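Local coordinates for thioredoxin domain-containing protein (Vibrio parahaemolyticus, PDB 2R5S) that is of unknown function but forms the C-terminal tetratricopeptide-repeat part of a longer protein that may act as a protein-disulfide reductase, at residues D106-A111 / L139-G144; N133-N138 / E145-F150; D152-L157 / A162-Y167. All coordinates share one frame; numbering follows the deposited sequence.

Contact 1. Residues D106-A111 / L139-G144; sequences DNFELA and LGAQDG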
ATOM      1  N   ASP A 106      20.876  10.924 -12.167  1.00 59.32           N
ATOM      2  CA  ASP A 106      21.448  11.522 -10.950  1.00 59.44           C
ATOM      3  C   ASP A 106      20.587  12.642 -10.355  1.00 58.45           C
ATOM      4  O   ASP A 106      20.740  12.952  -9.165  1.00 58.33           O
ATOM      5  CB  ASP A 106      22.920  11.895 -11.119  1.00 59.95           C
ATOM      6  CG  ASP A 106      23.861  10.709 -10.818  1.00 64.41           C
ATOM      7  OD1 ASP A 106      24.271  10.033 -11.802  1.00 65.50           O
ATOM      8  OD2 ASP A 106      24.176  10.455  -9.606  1.00 64.95           O
ATOM      9  N   ASN A 107      19.680  13.199 -11.168  1.00 56.18           N
ATOM     10  CA  ASN A 107      18.733  14.239 -10.744  1.00 55.48           C
ATOM     11  C   ASN A 107      17.839  13.762  -9.618  1.00 55.48           C
ATOM     12  O   ASN A 107      16.779  13.199  -9.863  1.00 56.06           O
ATOM     13  CB  ASN A 107      17.858  14.714 -11.945  1.00 55.37           C
ATOM     14  CG  ASN A 107      16.956  15.894 -11.595  1.00 53.29           C
ATOM     15  OD1 ASN A 107      16.533  16.042 -10.443  1.00 49.86           O
ATOM     16  ND2 ASN A 107      16.641  16.734 -12.600  1.00 50.04           N
ATOM     17  N   PHE A 108      18.271  14.000  -8.377  1.00 56.20           N
ATOM     18  CA  PHE A 108      17.604  13.474  -7.173  1.00 54.73           C
ATOM     19  C   PHE A 108      16.238  14.087  -6.990  1.00 54.45           C
ATOM     20  O   PHE A 108      15.347  13.437  -6.507  1.00 54.75           O
ATOM     21  CB  PHE A 108      18.456  13.700  -5.912  1.00 53.82           C
ATOM     22  CG  PHE A 108      19.713  12.829  -5.866  1.00 54.74           C
ATOM     23  CD1 PHE A 108      19.743  11.606  -6.533  1.00 53.29           C
ATOM     24  CD2 PHE A 108      20.844  13.248  -5.195  1.00 51.86           C
ATOM     25  CE1 PHE A 108      20.902  10.782  -6.513  1.00 54.96           C
ATOM     26  CE2 PHE A 108      22.004  12.445  -5.166  1.00 59.94           C
ATOM     27  CZ  PHE A 108      22.029  11.200  -5.825  1.00 56.59           C
ATOM     28  N   GLU A 109      16.090  15.346  -7.367  1.00 54.13           N
ATOM     29  CA  GLU A 109      14.828  16.055  -7.229  1.00 54.54           C
ATOM     30  C   GLU A 109      13.683  15.478  -8.141  1.00 54.97           C
ATOM     31  O   GLU A 109      12.485  15.592  -7.825  1.00 54.26           O
ATOM     32  CB  GLU A 109      15.064  17.556  -7.489  1.00 53.53           C
ATOM     33  CG  GLU A 109      13.756  18.353  -7.513  1.00 57.10           C
ATOM     34  CD  GLU A 109      13.890  19.824  -7.939  1.00 54.12           C
ATOM     35  OE1 GLU A 109      14.856  20.493  -7.537  1.00 56.65           O
ATOM     36  OE2 GLU A 109      13.010  20.291  -8.678  1.00 53.76           O
ATOM     37  N   LEU A 110      14.061  14.892  -9.272  1.00 55.27           N
ATOM     38  CA  LEU A 110      13.104  14.207 -10.158  1.00 55.48           C
ATOM     39  C   LEU A 110      12.669  12.892  -9.544  1.00 54.52           C
ATOM     40  O   LEU A 110      11.552  12.425  -9.767  1.00 54.54           O
ATOM     41  CB  LEU A 110      13.747  13.875 -11.496  1.00 55.75           C
ATOM     42  CG  LEU A 110      13.266  14.740 -12.654  1.00 57.35           C
ATOM     43  CD1 LEU A 110      14.288  14.544 -13.759  1.00 57.68           C
ATOM     44  CD2 LEU A 110      11.857  14.242 -13.050  1.00 58.12           C
ATOM     45  N   ALA A 111      13.573  12.309  -8.784  1.00 53.82           N
ATOM     46  CA  ALA A 111      13.326  11.026  -8.172  1.00 54.42           C
ATOM     47  C   ALA A 111      12.315  11.188  -7.069  1.00 54.17           C
ATOM     48  O   ALA A 111      11.339  10.435  -7.023  1.00 54.69           O
ATOM     49  CB  ALA A 111      14.607  10.361  -7.717  1.00 53.41           C
ATOM     50  N   LEU A 139      22.649   8.864   2.324  1.00 53.18           N
ATOM     51  CA  LEU A 139      21.529   9.297   3.226  1.00 52.70           C
ATOM     52  C   LEU A 139      21.180  10.773   3.179  1.00 52.33           C
ATOM     53  O   LEU A 139      20.055  11.178   3.565  1.00 52.37           O
ATOM     54  CB  LEU A 139      21.858   8.977   4.677  1.00 52.88           C
ATOM     55  CG  LEU A 139      21.449   7.675   5.417  1.00 54.14           C
ATOM     56  CD1 LEU A 139      20.804   6.612   4.631  1.00 52.72           C
ATOM     57  CD2 LEU A 139      22.486   7.099   6.389  1.00 52.59           C
ATOM     58  N   GLY A 140      22.143  11.594   2.771  1.00 52.15           N
ATOM     59  CA  GLY A 140      21.949  13.058   2.678  1.00 51.59           C
ATOM     60  C   GLY A 140      21.368  13.491   1.355  1.00 52.13           C
ATOM     61  O   GLY A 140      21.099  14.695   1.146  1.00 53.04           O
ATOM     62  N   ALA A 141      21.119  12.522   0.470  1.00 51.20           N
ATOM     63  CA  ALA A 141      20.887  12.833  -0.931  1.00 50.83           C
ATOM     64  C   ALA A 141      19.991  14.021  -1.003  1.00 51.01           C
ATOM     65  O   ALA A 141      18.951  14.020  -0.375  1.00 51.60           O
ATOM     66  CB  ALA A 141      20.226  11.692  -1.649  1.00 48.42           C
ATOM     67  N   GLN A 142      20.363  15.014  -1.794  1.00 52.43           N
ATOM     68  CA  GLN A 142      19.450  16.122  -2.076  1.00 53.67           C
ATOM     69  C   GLN A 142      19.117  16.968  -0.841  1.00 54.52           C
ATOM     70  O   GLN A 142      18.046  17.580  -0.720  1.00 56.21           O
ATOM     71  CB  GLN A 142      18.205  15.651  -2.867  1.00 52.74           C
ATOM     72  CG  GLN A 142      17.324  16.787  -3.506  1.00 53.03           C
ATOM     73  CD  GLN A 142      18.022  17.599  -4.606  1.00 53.48           C
ATOM     74  OE1 GLN A 142      18.906  17.108  -5.303  1.00 53.20           O
ATOM     75  NE2 GLN A 142      17.589  18.866  -4.770  1.00 53.88           N
ATOM     76  N   ASP A 143      20.113  17.125   0.015  1.00 55.59           N
ATOM     77  CA  ASP A 143      19.968  17.969   1.191  1.00 56.22           C
ATOM     78  C   ASP A 143      18.953  17.332   2.132  1.00 56.10           C
ATOM     79  O   ASP A 143      18.110  18.005   2.754  1.00 56.02           O
ATOM     80  CB  ASP A 143      19.576  19.426   0.809  1.00 56.70           C
ATOM     81  CG  ASP A 143      20.104  20.428   1.781  1.00 57.69           C
ATOM     82  OD1 ASP A 143      21.057  20.076   2.507  1.00 54.45           O
ATOM     83  OD2 ASP A 143      19.585  21.576   1.834  1.00 58.80           O
ATOM     84  N   GLY A 144      19.063  16.019   2.238  1.00 56.25           N
ATOM     85  CA  GLY A 144      18.092  15.239   2.967  1.00 57.07           C
ATOM     86  C   GLY A 144      16.644  15.253   2.519  1.00 57.33           C
ATOM     87  O   GLY A 144      15.802  14.744   3.249  1.00 57.86           O
TER

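Contact 2. Residues N133-N138 / E145-F150; sequences NILKVN and EVKKTF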
ATOM      1  N   ASN A 133      17.290   3.171  -3.310  1.00 55.87           N
ATOM      2  CA  ASN A 133      18.466   3.027  -4.169  1.00 56.68           C
ATOM      3  C   ASN A 133      19.411   4.243  -4.093  1.00 56.06           C
ATOM      4  O   ASN A 133      20.599   4.127  -4.319  1.00 54.32           O
ATOM      5  CB  ASN A 133      18.013   2.755  -5.598  1.00 57.73           C
ATOM      6  CG  ASN A 133      17.869   1.257  -5.893  1.00 61.00           C
ATOM      7  OD1 ASN A 133      18.407   0.408  -5.182  1.00 62.97           O
ATOM      8  ND2 ASN A 133      17.115   0.938  -6.923  1.00 62.10           N
ATOM      9  N   ILE A 134      18.862   5.411  -3.752  1.00 56.01           N
ATOM     10  CA  ILE A 134      19.663   6.622  -3.574  1.00 54.75           C
ATOM     11  C   ILE A 134      20.234   6.643  -2.134  1.00 55.34           C
ATOM     12  O   ILE A 134      21.414   6.892  -1.915  1.00 56.85           O
ATOM     13  CB  ILE A 134      18.787   7.839  -3.866  1.00 54.98           C
ATOM     14  CG1 ILE A 134      18.427   7.877  -5.348  1.00 53.70           C
ATOM     15  CG2 ILE A 134      19.441   9.165  -3.435  1.00 54.34           C
ATOM     16  CD1 ILE A 134      17.418   8.842  -5.657  1.00 41.80           C
ATOM     17  N   LEU A 135      19.391   6.314  -1.158  1.00 55.09           N
ATOM     18  CA  LEU A 135      19.705   6.476   0.259  1.00 53.30           C
ATOM     19  C   LEU A 135      20.792   5.583   0.761  1.00 52.87           C
ATOM     20  O   LEU A 135      21.547   5.957   1.668  1.00 51.77           O
ATOM     21  CB  LEU A 135      18.451   6.348   1.148  1.00 50.53           C
ATOM     22  CG  LEU A 135      17.261   7.322   1.015  1.00 53.24           C
ATOM     23  CD1 LEU A 135      16.065   6.768   1.783  1.00 42.48           C
ATOM     24  CD2 LEU A 135      17.493   8.726   1.481  1.00 48.38           C
ATOM     25  N   LYS A 136      20.868   4.385   0.216  1.00 54.91           N
ATOM     26  CA  LYS A 136      21.923   3.462   0.633  1.00 55.59           C
ATOM     27  C   LYS A 136      23.283   3.756  -0.012  1.00 57.08           C
ATOM     28  O   LYS A 136      24.288   3.042   0.229  1.00 56.48           O
ATOM     29  CB  LYS A 136      21.507   2.048   0.278  1.00 56.06           C
ATOM     30  CG  LYS A 136      21.760   1.644  -1.127  1.00 56.80           C
ATOM     31  CD  LYS A 136      21.139   0.288  -1.342  1.00 53.52           C
ATOM     32  CE  LYS A 136      21.200  -0.087  -2.779  1.00 56.83           C
ATOM     33  NZ  LYS A 136      20.960  -1.549  -2.872  1.00 62.82           N
ATOM     34  N   VAL A 137      23.311   4.787  -0.859  1.00 58.65           N
ATOM     35  CA  VAL A 137      24.565   5.352  -1.342  1.00 59.17           C
ATOM     36  C   VAL A 137      24.831   6.625  -0.579  1.00 58.05           C
ATOM     37  O   VAL A 137      25.966   6.871  -0.245  1.00 57.93           O
ATOM     38  CB  VAL A 137      24.517   5.774  -2.831  1.00 60.81           C
ATOM     39  CG1 VAL A 137      25.955   6.059  -3.329  1.00 62.85           C
ATOM     40  CG2 VAL A 137      23.909   4.670  -3.689  1.00 62.77           C
ATOM     41  N   ASN A 138      23.780   7.418  -0.321  1.00 56.86           N
ATOM     42  CA  ASN A 138      23.887   8.784   0.206  1.00 55.45           C
ATOM     43  C   ASN A 138      22.627   9.118   1.017  1.00 54.43           C
ATOM     44  O   ASN A 138      21.657   9.710   0.457  1.00 54.38           O
ATOM     45  CB  ASN A 138      23.977   9.776  -1.010  1.00 56.48           C
ATOM     46  CG  ASN A 138      24.263  11.295  -0.636  1.00 56.96           C
ATOM     47  OD1 ASN A 138      24.380  12.118  -1.552  1.00 61.05           O
ATOM     48  ND2 ASN A 138      24.396  11.642   0.660  1.00 56.13           N
ATOM     49  N   GLU A 145      16.359  15.799   1.325  1.00 57.12           N
ATOM     50  CA  GLU A 145      15.024  15.760   0.726  1.00 57.04           C
ATOM     51  C   GLU A 145      14.594  14.354   0.241  1.00 56.76           C
ATOM     52  O   GLU A 145      13.417  14.085   0.141  1.00 58.12           O
ATOM     53  CB  GLU A 145      14.898  16.868  -0.366  1.00 56.97           C
ATOM     54  CG  GLU A 145      13.948  16.622  -1.547  1.00 58.89           C
ATOM     55  CD  GLU A 145      13.848  17.834  -2.577  1.00 60.30           C
ATOM     56  OE1 GLU A 145      13.270  17.640  -3.701  1.00 60.94           O
ATOM     57  OE2 GLU A 145      14.370  18.952  -2.283  1.00 59.71           O
ATOM     58  N   VAL A 146      15.530  13.460  -0.041  1.00 54.49           N
ATOM     59  CA  VAL A 146      15.218  12.111  -0.406  1.00 53.48           C
ATOM     60  C   VAL A 146      14.850  11.218   0.775  1.00 54.19           C
ATOM     61  O   VAL A 146      13.887  10.474   0.687  1.00 54.76           O
ATOM     62  CB  VAL A 146      16.442  11.415  -1.142  1.00 52.95           C
ATOM     63  CG1 VAL A 146      16.277   9.908  -1.168  1.00 49.33           C
ATOM     64  CG2 VAL A 146      16.639  11.997  -2.546  1.00 49.89           C
ATOM     65  N   LYS A 147      15.640  11.243   1.857  1.00 53.36           N
ATOM     66  CA  LYS A 147      15.220  10.606   3.071  1.00 52.45           C
ATOM     67  C   LYS A 147      13.853  11.087   3.572  1.00 52.21           C
ATOM     68  O   LYS A 147      13.088  10.292   4.048  1.00 52.51           O
ATOM     69  CB  LYS A 147      16.260  10.780   4.189  1.00 53.76           C
ATOM     70  CG  LYS A 147      16.120   9.749   5.290  1.00 54.07           C
ATOM     71  CD  LYS A 147      16.355  10.436   6.618  1.00 61.68           C
ATOM     72  CE  LYS A 147      17.808  10.333   6.999  1.00 62.68           C
ATOM     73  NZ  LYS A 147      17.921   9.104   7.730  1.00 67.24           N
ATOM     74  N   LYS A 148      13.544  12.366   3.450  1.00 51.50           N
ATOM     75  CA  LYS A 148      12.269  12.873   3.914  1.00 52.29           C
ATOM     76  C   LYS A 148      11.079  12.381   3.079  1.00 53.18           C
ATOM     77  O   LYS A 148       9.970  12.072   3.591  1.00 54.17           O
ATOM     78  CB  LYS A 148      12.288  14.402   3.863  1.00 52.00           C
ATOM     79  CG  LYS A 148      10.997  15.023   4.346  1.00 51.98           C
ATOM     80  CD  LYS A 148      11.033  16.525   4.192  1.00 53.87           C
ATOM     81  CE  LYS A 148       9.701  17.064   4.432  1.00 52.24           C
ATOM     82  NZ  LYS A 148       9.604  17.476   5.888  1.00 59.35           N
ATOM     83  N   THR A 149      11.257  12.366   1.773  1.00 53.20           N
ATOM     84  CA  THR A 149      10.136  11.907   0.991  1.00 53.42           C
ATOM     85  C   THR A 149       9.988  10.411   1.147  1.00 51.40           C
ATOM     86  O   THR A 149       8.896   9.946   1.232  1.00 50.97           O
ATOM     87  CB  THR A 149      10.068  12.362  -0.496  1.00 54.27           C
ATOM     88  OG1 THR A 149       9.898  11.191  -1.277  1.00 58.02           O
ATOM     89  CG2 THR A 149      11.299  13.069  -0.974  1.00 53.62           C
ATOM     90  N   PHE A 150      11.072   9.676   1.302  1.00 50.80           N
ATOM     91  CA  PHE A 150      10.980   8.282   1.783  1.00 50.86           C
ATOM     92  C   PHE A 150      10.173   8.194   3.106  1.00 51.21           C
ATOM     93  O   PHE A 150       9.239   7.396   3.219  1.00 50.25           O
ATOM     94  CB  PHE A 150      12.404   7.783   1.979  1.00 50.48           C
ATOM     95  CG  PHE A 150      12.533   6.347   2.203  1.00 52.69           C
ATOM     96  CD1 PHE A 150      12.653   5.467   1.117  1.00 48.54           C
ATOM     97  CD2 PHE A 150      12.621   5.838   3.506  1.00 52.49           C
ATOM     98  CE1 PHE A 150      12.850   4.056   1.333  1.00 44.22           C
ATOM     99  CE2 PHE A 150      12.804   4.451   3.709  1.00 47.36           C
ATOM    100  CZ  PHE A 150      12.924   3.589   2.641  1.00 44.81           C
TER

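Contact 3. Residues D152-L157 / A162-Y167; sequences DILSAL and AIASKY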
ATOM      1  N   ASP A 152       8.022  10.475   4.557  1.00 54.98           N
ATOM      2  CA  ASP A 152       6.605  10.856   4.439  1.00 56.37           C
ATOM      3  C   ASP A 152       5.834   9.685   3.773  1.00 56.00           C
ATOM      4  O   ASP A 152       4.719   9.381   4.156  1.00 55.75           O
ATOM      5  CB  ASP A 152       6.413  12.145   3.609  1.00 55.90           C
ATOM      6  CG  ASP A 152       7.183  13.369   4.161  1.00 57.43           C
ATOM      7  OD1 ASP A 152       7.409  13.500   5.392  1.00 54.72           O
ATOM      8  OD2 ASP A 152       7.552  14.225   3.312  1.00 61.02           O
ATOM      9  N   ILE A 153       6.455   9.001   2.808  1.00 56.07           N
ATOM     10  CA  ILE A 153       5.783   7.849   2.162  1.00 55.51           C
ATOM     11  C   ILE A 153       5.498   6.764   3.223  1.00 54.80           C
ATOM     12  O   ILE A 153       4.407   6.226   3.281  1.00 55.22           O
ATOM     13  CB  ILE A 153       6.535   7.333   0.883  1.00 55.73           C
ATOM     14  CG1 ILE A 153       6.285   8.208  -0.364  1.00 57.23           C
ATOM     15  CG2 ILE A 153       6.097   5.902   0.476  1.00 56.35           C
ATOM     16  CD1 ILE A 153       6.298   9.742  -0.123  1.00 59.70           C
ATOM     17  N   LEU A 154       6.445   6.507   4.104  1.00 54.56           N
ATOM     18  CA  LEU A 154       6.295   5.428   5.104  1.00 55.39           C
ATOM     19  C   LEU A 154       5.185   5.728   6.095  1.00 55.64           C
ATOM     20  O   LEU A 154       4.369   4.855   6.423  1.00 54.43           O
ATOM     21  CB  LEU A 154       7.597   5.176   5.879  1.00 53.77           C
ATOM     22  CG  LEU A 154       8.775   4.514   5.133  1.00 55.98           C
ATOM     23  CD1 LEU A 154       9.954   4.441   6.093  1.00 48.98           C
ATOM     24  CD2 LEU A 154       8.472   3.092   4.615  1.00 53.59           C
ATOM     25  N   SER A 155       5.188   6.962   6.601  1.00 57.18           N
ATOM     26  CA  SER A 155       4.231   7.337   7.592  1.00 58.55           C
ATOM     27  C   SER A 155       2.885   7.438   6.916  1.00 59.31           C
ATOM     28  O   SER A 155       1.863   7.002   7.471  1.00 60.53           O
ATOM     29  CB  SER A 155       4.655   8.610   8.343  1.00 58.63           C
ATOM     30  OG  SER A 155       4.270   9.800   7.672  1.00 61.26           O
ATOM     31  N   ALA A 156       2.854   7.987   5.711  1.00 60.55           N
ATOM     32  CA  ALA A 156       1.569   7.995   4.956  1.00 61.21           C
ATOM     33  C   ALA A 156       0.956   6.592   4.933  1.00 60.68           C
ATOM     34  O   ALA A 156      -0.202   6.426   5.301  1.00 60.50           O
ATOM     35  CB  ALA A 156       1.742   8.521   3.538  1.00 61.45           C
ATOM     36  N   LEU A 157       1.763   5.607   4.541  1.00 59.60           N
ATOM     37  CA  LEU A 157       1.373   4.194   4.520  1.00 59.70           C
ATOM     38  C   LEU A 157       0.760   3.574   5.768  1.00 59.65           C
ATOM     39  O   LEU A 157      -0.271   2.917   5.647  1.00 58.81           O
ATOM     40  CB  LEU A 157       2.513   3.303   4.010  1.00 59.55           C
ATOM     41  CG  LEU A 157       2.361   2.841   2.557  1.00 60.65           C
ATOM     42  CD1 LEU A 157       1.461   3.805   1.755  1.00 64.42           C
ATOM     43  CD2 LEU A 157       3.705   2.530   1.811  1.00 59.91           C
ATOM     44  N   ALA A 162       2.947  -3.966   4.915  1.00 57.74           N
ATOM     45  CA  ALA A 162       4.113  -4.856   4.886  1.00 57.99           C
ATOM     46  C   ALA A 162       5.226  -4.275   4.034  1.00 57.11           C
ATOM     47  O   ALA A 162       6.381  -4.554   4.268  1.00 58.38           O
ATOM     48  CB  ALA A 162       3.732  -6.294   4.440  1.00 58.13           C
ATOM     49  N   ILE A 163       4.875  -3.448   3.061  1.00 57.55           N
ATOM     50  CA  ILE A 163       5.877  -2.768   2.208  1.00 56.53           C
ATOM     51  C   ILE A 163       6.498  -1.657   3.072  1.00 54.60           C
ATOM     52  O   ILE A 163       7.705  -1.589   3.191  1.00 53.67           O
ATOM     53  CB  ILE A 163       5.263  -2.261   0.841  1.00 56.76           C
ATOM     54  CG1 ILE A 163       5.001  -3.435  -0.115  1.00 58.72           C
ATOM     55  CG2 ILE A 163       6.155  -1.225   0.134  1.00 57.43           C
ATOM     56  CD1 ILE A 163       6.287  -4.209  -0.556  1.00 61.13           C
ATOM     57  N   ALA A 164       5.657  -0.821   3.693  1.00 53.23           N
ATOM     58  CA  ALA A 164       6.120   0.182   4.643  1.00 51.70           C
ATOM     59  C   ALA A 164       7.043  -0.480   5.679  1.00 51.93           C
ATOM     60  O   ALA A 164       8.141  -0.021   5.880  1.00 51.35           O
ATOM     61  CB  ALA A 164       4.888   0.914   5.367  1.00 51.74           C
ATOM     62  N   SER A 165       6.620  -1.576   6.306  1.00 52.26           N
ATOM     63  CA  SER A 165       7.470  -2.245   7.281  1.00 52.83           C
ATOM     64  C   SER A 165       8.803  -2.781   6.737  1.00 53.50           C
ATOM     65  O   SER A 165       9.798  -2.820   7.463  1.00 52.66           O
ATOM     66  CB  SER A 165       6.701  -3.344   8.007  1.00 53.50           C
ATOM     67  OG  SER A 165       5.552  -2.799   8.662  1.00 56.47           O
ATOM     68  N   LYS A 166       8.859  -3.201   5.480  1.00 53.50           N
ATOM     69  CA  LYS A 166      10.143  -3.717   5.003  1.00 55.55           C
ATOM     70  C   LYS A 166      11.167  -2.594   4.770  1.00 55.56           C
ATOM     71  O   LYS A 166      12.320  -2.717   5.075  1.00 56.74           O
ATOM     72  CB  LYS A 166       9.962  -4.636   3.777  1.00 55.47           C
ATOM     73  CG  LYS A 166      11.035  -4.516   2.717  1.00 57.31           C
ATOM     74  CD  LYS A 166      10.623  -5.247   1.449  1.00 60.26           C
ATOM     75  CE  LYS A 166      11.435  -4.762   0.271  1.00 64.86           C
ATOM     76  NZ  LYS A 166      12.686  -5.567  -0.017  1.00 64.78           N
ATOM     77  N   TYR A 167      10.708  -1.476   4.251  1.00 57.98           N
ATOM     78  CA  TYR A 167      11.549  -0.310   4.045  1.00 57.59           C
ATOM     79  C   TYR A 167      11.888   0.466   5.299  1.00 56.63           C
ATOM     80  O   TYR A 167      13.006   0.970   5.391  1.00 57.57           O
ATOM     81  CB  TYR A 167      10.957   0.559   2.947  1.00 58.01           C
ATOM     82  CG  TYR A 167      11.122  -0.149   1.613  1.00 60.74           C
ATOM     83  CD1 TYR A 167      12.275   0.017   0.850  1.00 60.24           C
ATOM     84  CD2 TYR A 167      10.143  -1.036   1.145  1.00 62.57           C
ATOM     85  CE1 TYR A 167      12.418  -0.626  -0.316  1.00 60.73           C
ATOM     86  CE2 TYR A 167      10.287  -1.677  -0.051  1.00 61.66           C
ATOM     87  CZ  TYR A 167      11.419  -1.457  -0.776  1.00 61.16           C
ATOM     88  OH  TYR A 167      11.600  -2.130  -1.955  1.00 64.50           O
TER

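Contact 1. Residues D106-A111 / L139-G144
Phe108 and Glu109, at the start of helix 108-120, pack against Ala141 and Gln142 of the loop between helices 124-135 and 145-157, within the region assigned to a tetratricopeptide repeat. Along the first segment, Asn107 sits at the N-cap, and its OD1 accepts a hydrogen bond from Leu110 N at 3.0 Å, the donor lying 53° out of the carbonyl plane. The Phe108 ring comes next, sandwiched between unlike groups. Over one face Ala141 CB makes a CH-pi contact, 4.3 Å from the centroid of the Phe108 ring and 26° off its normal; on the opposite face Asp106 O lies 3.1 Å above the plane of the Phe108 ring, displaced toward the rim. With CG anti to its own carbonyl carbon (chi1 -70°), Phe108 swings this ring toward Ala141 and also onto Ile134 of helix 124-135. Glu109 contributes its root: its CB lies beside the carboxamide of Gln142, whose chain bends at chi2. No hydrogen bond spans the two segments, and the carboxamide touches mainly carbon, with Gln142 OE1 3.5 Å from Phe108 CB and Gln142 NE2 3.9 Å from Glu109 CB.

Contact 2. Residues N133-N138 / E145-F150
The Phe150 ring carries Leu135 on one face: the methyl CD1 stands 3.6 Å above the ring plane, offset toward the rim and nearest to Phe150 CG. Leu135 CD1 is 3.9 Å from the centroid of the Phe150 ring and 22° off its normal, which identifies a CH-pi contact over the face. In Phe150, chi1 of -169° sends the ring toward the end of helix 124-135, and chi2 of 88° turns its face to Leu135. Leu135 uses its two methyls separately. While CD1 covers the ring, CD2 reaches to the backbone side of the first turn of helix 145-157 and lies 3.6 Å from Lys147 CB; its even closer approach to Val146 is too short to be trusted. One residue back, Ile134 crosses Val146 through its CG2 branch, 4.0 Å from Val146 CG1. Val146 and Phe150 lie a turn apart on the face turned to helix 124-135 (Phe150 N to Val146 O, 3.0 Å). Where the partner helix finishes, Ile134 O accepts both Val137 N and Asn138 N. Consecutive helices joined by a loop and packed through apolar side chains are consistent with the tetratricopeptide-repeat region. The contact joins the C-terminal end of helix 124-135 to the start of helix 145-157; Cys112 of helix 108-120 touches Val146, and Tyr167 and Leu171 of helix 162-174 pack on Phe150.

Contact 3. Residues D152-L157 / A162-Y167
Leu154 and Leu157 of helix 145-157 meet Ala164 and Tyr167 on the opening turns of helix 162-174. Ile163 directs the end of its side chain away from the two leucines, onto Glu125 of helix 124-135. Ala164 meets Leu157 methyl to methylene, CB to CB at 3.6 Å, and its backbone lies against the other leucine, with Leu154 CD2 3.4 Å from Ala164 O and 3.7 Å from Ala164 CA. The amide of Ala164 is bonded to Asn161 OD1. The small side chain of Ala164 is consistent with the close backbones, its CA being 5.3 Å from that of Leu154. The short helical segments approach to 9.2 Å between axes, with 141° between their directions, a roughly antiparallel helix hairpin of the kind from which tetratricopeptide repeats are built. Ser165 and Lys166 point away from helix 145-157, and three residues after Ala164, Tyr167 makes the next contact. Tyr167 CB touches Leu154 CD2 at 3.9 Å, but chi1 near -71° sets CG anti to the carbonyl carbon and leads the ring away from Leu154, with Ile163 O at its edge, in plane. The Tyr167 hydroxyl is hydrogen-bonded to Glu129 OE1 of helix 124-135.

Overall arrangement
Contacts 1 and 2 form one continuous patch, their centres only 7 Å apart, and their segments alternate along the chain. Ile134 of contact 2 is one bridge, its CD1 3.7 Å from Phe108 CD1; Ala141 of contact 1 is another, its O 3.7 Å from Val146 CB. Contact 3 lies at the other end of helix 145-157, its centre about 14 Å from that of contact 2, and the two are joined by Phe150 CZ against Tyr167 CB at 3.6 Å. Contacts 1 and 3 do not touch, with nearest atoms about 8 Å apart. All three lie in one tetratricopeptide-repeat region, and no ligand or active site is identified among them.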